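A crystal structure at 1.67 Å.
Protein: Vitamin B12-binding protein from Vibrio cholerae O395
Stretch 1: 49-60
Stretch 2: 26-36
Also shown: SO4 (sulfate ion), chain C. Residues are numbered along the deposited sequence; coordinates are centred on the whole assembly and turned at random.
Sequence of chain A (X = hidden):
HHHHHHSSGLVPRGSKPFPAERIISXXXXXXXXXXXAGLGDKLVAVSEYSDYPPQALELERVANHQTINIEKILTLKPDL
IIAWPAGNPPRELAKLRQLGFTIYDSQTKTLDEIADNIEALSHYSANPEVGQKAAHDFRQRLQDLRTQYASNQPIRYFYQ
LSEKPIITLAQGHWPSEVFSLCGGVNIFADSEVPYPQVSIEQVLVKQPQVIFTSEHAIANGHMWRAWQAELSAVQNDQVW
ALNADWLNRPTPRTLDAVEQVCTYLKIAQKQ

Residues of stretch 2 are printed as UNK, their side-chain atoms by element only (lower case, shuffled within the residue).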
# COMPACT_ATOMS: atom_id res chain seq x y z
N TYR A 49 3.05 5.84 11.79
CA TYR A 49 1.90 5.54 10.96
C TYR A 49 1.40 4.11 11.06
O TYR A 49 0.50 3.74 10.31
CB TYR A 49 2.16 5.89 9.51
CG TYR A 49 1.93 7.34 9.27
CD1 TYR A 49 2.92 8.24 9.54
CD2 TYR A 49 0.72 7.81 8.82
CE1 TYR A 49 2.73 9.60 9.34
CE2 TYR A 49 0.51 9.16 8.61
CZ TYR A 49 1.52 10.04 8.88
OH TYR A 49 1.32 11.38 8.67
N SER A 50 1.91 3.30 11.98
CA SER A 50 1.29 2.00 12.29
C SER A 50 0.11 2.30 13.19
O SER A 50 0.17 2.19 14.41
CB SER A 50 2.28 1.04 12.95
OG SER A 50 3.27 0.60 12.06
N ASP A 51 -1.00 2.70 12.56
CA ASP A 51 -2.20 3.13 13.27
C ASP A 51 -3.39 2.21 13.05
O ASP A 51 -4.53 2.59 13.36
CB ASP A 51 -2.58 4.54 12.85
CG ASP A 51 -2.82 4.67 11.36
OD1 ASP A 51 -2.91 3.66 10.60
OD2 ASP A 51 -2.94 5.84 10.94
N TYR A 52 -3.15 1.00 12.52
CA TYR A 52 -4.20 0.08 12.26
C TYR A 52 -3.72 -1.35 12.49
O TYR A 52 -2.64 -1.72 11.99
CB TYR A 52 -4.75 0.17 10.85
CG TYR A 52 -6.08 -0.54 10.78
CD1 TYR A 52 -7.24 0.12 11.13
CD2 TYR A 52 -6.16 -1.89 10.48
CE1 TYR A 52 -8.44 -0.53 11.15
CE2 TYR A 52 -7.40 -2.57 10.49
CZ TYR A 52 -8.53 -1.86 10.84
OH TYR A 52 -9.76 -2.53 10.86
N PRO A 53 -4.48 -2.18 13.18
CA PRO A 53 -5.68 -1.86 13.97
C PRO A 53 -5.33 -0.79 14.99
O PRO A 53 -4.16 -0.60 15.33
CB PRO A 53 -6.00 -3.18 14.66
CG PRO A 53 -5.42 -4.24 13.82
CD PRO A 53 -4.13 -3.61 13.31
N PRO A 54 -6.30 0.01 15.44
CA PRO A 54 -5.92 1.22 16.18
C PRO A 54 -5.15 0.98 17.47
O PRO A 54 -4.42 1.88 17.88
CB PRO A 54 -7.28 1.91 16.42
CG PRO A 54 -8.16 1.40 15.27
CD PRO A 54 -7.72 -0.02 15.06
N GLN A 55 -5.30 -0.16 18.13
CA GLN A 55 -4.53 -0.42 19.35
C GLN A 55 -3.02 -0.33 19.09
O GLN A 55 -2.24 -0.17 20.03
CB GLN A 55 -4.88 -1.79 19.94
CG GLN A 55 -4.59 -2.96 19.08
CD GLN A 55 -5.42 -4.18 19.45
OE1 GLN A 55 -6.18 -4.71 18.62
NE2 GLN A 55 -5.30 -4.63 20.70
N ALA A 56 -2.62 -0.41 17.82
CA ALA A 56 -1.20 -0.35 17.48
C ALA A 56 -0.61 1.01 17.81
O ALA A 56 0.62 1.13 17.92
CB ALA A 56 -0.95 -0.65 15.99
N LEU A 57 -1.46 2.04 17.92
CA LEU A 57 -1.03 3.36 18.38
C LEU A 57 -0.32 3.26 19.73
O LEU A 57 0.49 4.12 20.07
CB LEU A 57 -2.25 4.27 18.50
CG LEU A 57 -2.95 4.67 17.22
CD1 LEU A 57 -4.40 5.17 17.52
CD2 LEU A 57 -2.09 5.73 16.53
N GLU A 58 -0.66 2.27 20.49
CA GLU A 58 -0.14 2.11 21.85
C GLU A 58 1.31 1.62 21.92
O GLU A 58 1.90 1.67 22.93
CB GLU A 58 -1.02 1.10 22.64
CG GLU A 58 -0.78 1.04 24.13
CD GLU A 58 -1.83 0.33 24.93
OE1 GLU A 58 -2.53 -0.46 24.37
OE2 GLU A 58 -1.94 0.60 26.14
N LEU A 59 1.85 1.15 20.83
CA LEU A 59 3.16 0.56 20.85
C LEU A 59 4.27 1.50 20.52
O LEU A 59 4.09 2.41 19.84
CB LEU A 59 3.19 -0.59 19.91
CG LEU A 59 2.16 -1.69 20.06
CD1 LEU A 59 2.09 -2.69 18.93
CD2 LEU A 59 2.40 -2.38 21.36
N GLU A 60 5.47 1.24 21.02
CA GLU A 60 6.49 2.23 20.72
C GLU A 60 6.93 2.13 19.26
O GLU A 60 6.76 1.11 18.59
CB GLU A 60 7.69 2.14 21.68
CG GLU A 60 8.43 0.86 21.77
CD GLU A 60 9.58 0.98 22.77
OE1 GLU A 60 10.01 2.11 23.10
OE2 GLU A 60 10.05 -0.07 23.24
N UNK A 26 8.37 -2.87 10.88
CA UNK A 26 9.01 -1.68 10.35
C UNK A 26 8.17 -0.93 9.32
O UNK A 26 8.70 -0.09 8.60
c UNK A 26 11.35 -2.75 10.70
c UNK A 26 10.37 -2.05 9.75
c UNK A 26 12.64 -3.05 9.95
c UNK A 26 11.66 -1.91 11.95
N UNK A 27 6.86 -1.23 9.21
CA UNK A 27 6.02 -0.52 8.24
C UNK A 27 4.55 -0.54 8.66
O UNK A 27 4.12 -1.49 9.31
c UNK A 27 6.15 -1.10 6.83
N UNK A 28 3.78 0.48 8.29
CA UNK A 28 2.33 0.44 8.58
C UNK A 28 1.66 -0.79 8.02
O UNK A 28 0.84 -1.41 8.71
c UNK A 28 4.19 1.76 7.67
c UNK A 28 1.82 1.71 7.91
c UNK A 28 2.97 2.67 7.96
N UNK A 29 1.95 -1.15 6.77
CA UNK A 29 1.30 -2.34 6.21
C UNK A 29 1.74 -3.57 6.96
O UNK A 29 0.94 -4.49 7.18
c UNK A 29 3.00 -4.64 4.20
c UNK A 29 1.61 -2.50 4.72
n UNK A 29 4.35 -4.87 4.10
c UNK A 29 2.85 -3.31 4.45
n UNK A 29 4.13 -2.79 4.53
c UNK A 29 5.00 -3.75 4.32
N UNK A 30 3.01 -3.61 7.38
CA UNK A 30 3.51 -4.79 8.07
C UNK A 30 2.83 -4.99 9.42
O UNK A 30 2.65 -6.14 9.87
c UNK A 30 5.02 -4.67 8.22
N UNK A 31 2.42 -3.90 10.05
CA UNK A 31 1.67 -3.98 11.29
C UNK A 31 0.28 -4.53 11.02
O UNK A 31 -0.19 -5.40 11.77
c UNK A 31 0.77 -2.58 13.18
c UNK A 31 1.63 -2.60 11.93
o UNK A 31 2.98 -2.21 12.23
N UNK A 32 -0.36 -4.08 9.95
CA UNK A 32 -1.67 -4.65 9.64
C UNK A 32 -1.58 -6.15 9.39
O UNK A 32 -2.38 -6.94 9.90
c UNK A 32 -2.61 -2.42 8.73
o UNK A 32 -3.43 -0.60 7.46
o UNK A 32 -4.67 -2.42 7.51
c UNK A 32 -3.64 -1.78 7.83
c UNK A 32 -2.32 -3.92 8.45
N UNK A 33 -0.61 -6.58 8.58
CA UNK A 33 -0.50 -8.00 8.23
C UNK A 33 -0.13 -8.81 9.45
O UNK A 33 -0.57 -9.97 9.59
c UNK A 33 -1.26 -8.19 5.37
c UNK A 33 0.89 -9.61 6.97
c UNK A 33 0.52 -8.18 7.09
c UNK A 33 -0.05 -7.62 5.78
N UNK A 34 0.68 -8.24 10.34
CA UNK A 34 1.04 -8.94 11.58
C UNK A 34 -0.19 -9.24 12.42
O UNK A 34 -0.38 -10.37 12.89
c UNK A 34 2.08 -8.13 12.38
N UNK A 35 -1.08 -8.24 12.60
CA UNK A 35 -2.31 -8.52 13.35
C UNK A 35 -3.18 -9.54 12.64
O UNK A 35 -3.71 -10.46 13.29
c UNK A 35 -1.23 -4.87 15.87
c UNK A 35 -2.87 -5.97 17.17
c UNK A 35 -2.67 -6.48 14.83
c UNK A 35 -1.65 -5.57 14.76
c UNK A 35 -3.10 -7.23 13.59
o UNK A 35 -1.41 -4.31 18.19
c UNK A 35 -3.29 -6.66 16.07
c UNK A 35 -1.84 -5.05 17.07
N UNK A 36 -3.31 -9.44 11.30
CA UNK A 36 -4.12 -10.41 10.57
C UNK A 36 -3.56 -11.82 10.67
O UNK A 36 -4.32 -12.80 10.57
c UNK A 36 -4.24 -10.00 9.11
S SO4 C . 2.92 7.88 14.83
O1 SO4 C . 2.00 6.77 14.50
O2 SO4 C . 2.25 8.84 15.71
O3 SO4 C . 3.28 8.56 13.58
O4 SO4 C . 4.11 7.41 15.52
O HOH W 1 -0.77 -0.14 10.83

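Position 26 carries four side-chain carbons that fork at the second, and its CA-to-CB bond points away from stretch 1, which it does not touch; this is a leucine, Leu 26. Position 27 has a single side-chain carbon, its CA-to-CB bond also directed away, and is therefore an alanine. Ala 27 occupies the N-cap position right before the helix, and its carbonyl O accepts a backbone hydrogen bond from N of residue 31 at 3.0 Å.

At position 28 three carbons close a ring onto the backbone N, and one of these ring carbons lies 3.7 Å from CB of Tyr 49; only proline closes such a ring. Pro 28 opens the helix and lies against the loop of stretch 1: the close ring carbon is its CG, its CB is 3.4 Å from O of Tyr 49, and its CA is 4.2 Å from CA of Ser 50, so the two backbones run very close here. Position 29 shows one carbon followed by a five-membered ring of three carbons and two nitrogens, a histidine; the CA-to-CB bond of His 29 points away from stretch 1, and its NE2 is hydrogen-bonded elsewhere in the structure. A lone carbon at position 30, 6.8 Å from stretch 1 at its nearest, identifies Ala 30.

Position 31 bears one carbon that carries an oxygen and a second carbon, and its CA-to-CB bond points toward stretch 1. The oxygen lies 2.8 Å from OG of Ser 50, while the terminal carbon is 3.8 Å from CB of Ala 56. This branched hydroxyl side chain is Thr 31, whose OG1 forms a hydrogen bond with Ser 50 OG in which either hydroxyl could be the donor.

At position 32 three carbons run in a row and the third carries two oxygens, one of them 3.4 Å from CD2 of the Tyr 52 ring; this is a glutamate. The CA-to-CB bond of Glu 32 points sideways, but its end comes nearer: the oxygen close to the ring is OE1, and CG is 3.3 Å from O of Tyr 52. Both carboxylate oxygens are hydrogen-bonded elsewhere in the structure.

Position 33 has four carbons forked at the first, with one arm two carbons long, and is out of reach of stretch 1: Ile 33. The single carbon of position 34 is likewise out of reach, giving Ala 34. Position 35 presents one carbon and a six-carbon ring bearing an oxygen; a ring carbon lies 3.5 Å from CD of Pro 53, and the oxygen 3.6 Å from CG of Gln 55. This is a tyrosine. The CA-to-CB bond of Tyr 35 points toward stretch 1, and its ring receives Pro 53 over one face, at CD1; its OH is also 3.9 Å from CD1 of Leu 59. Position 36, one carbon and no contact, is Ala 36.

The contact buries 497 Å² and depends mainly on packing. Tyr 35 supplies the largest covered area, its ring meeting Pro 53 in a CH-pi interaction. The Thr 31–Ser 50 hydrogen bond adds a direct polar link, and water 1 joins the backbones by donating to O of Pro 28 (2.9 Å) and O of Tyr 52 (2.7 Å).

Stretch 2 (26-36) LAPHATEIAYA
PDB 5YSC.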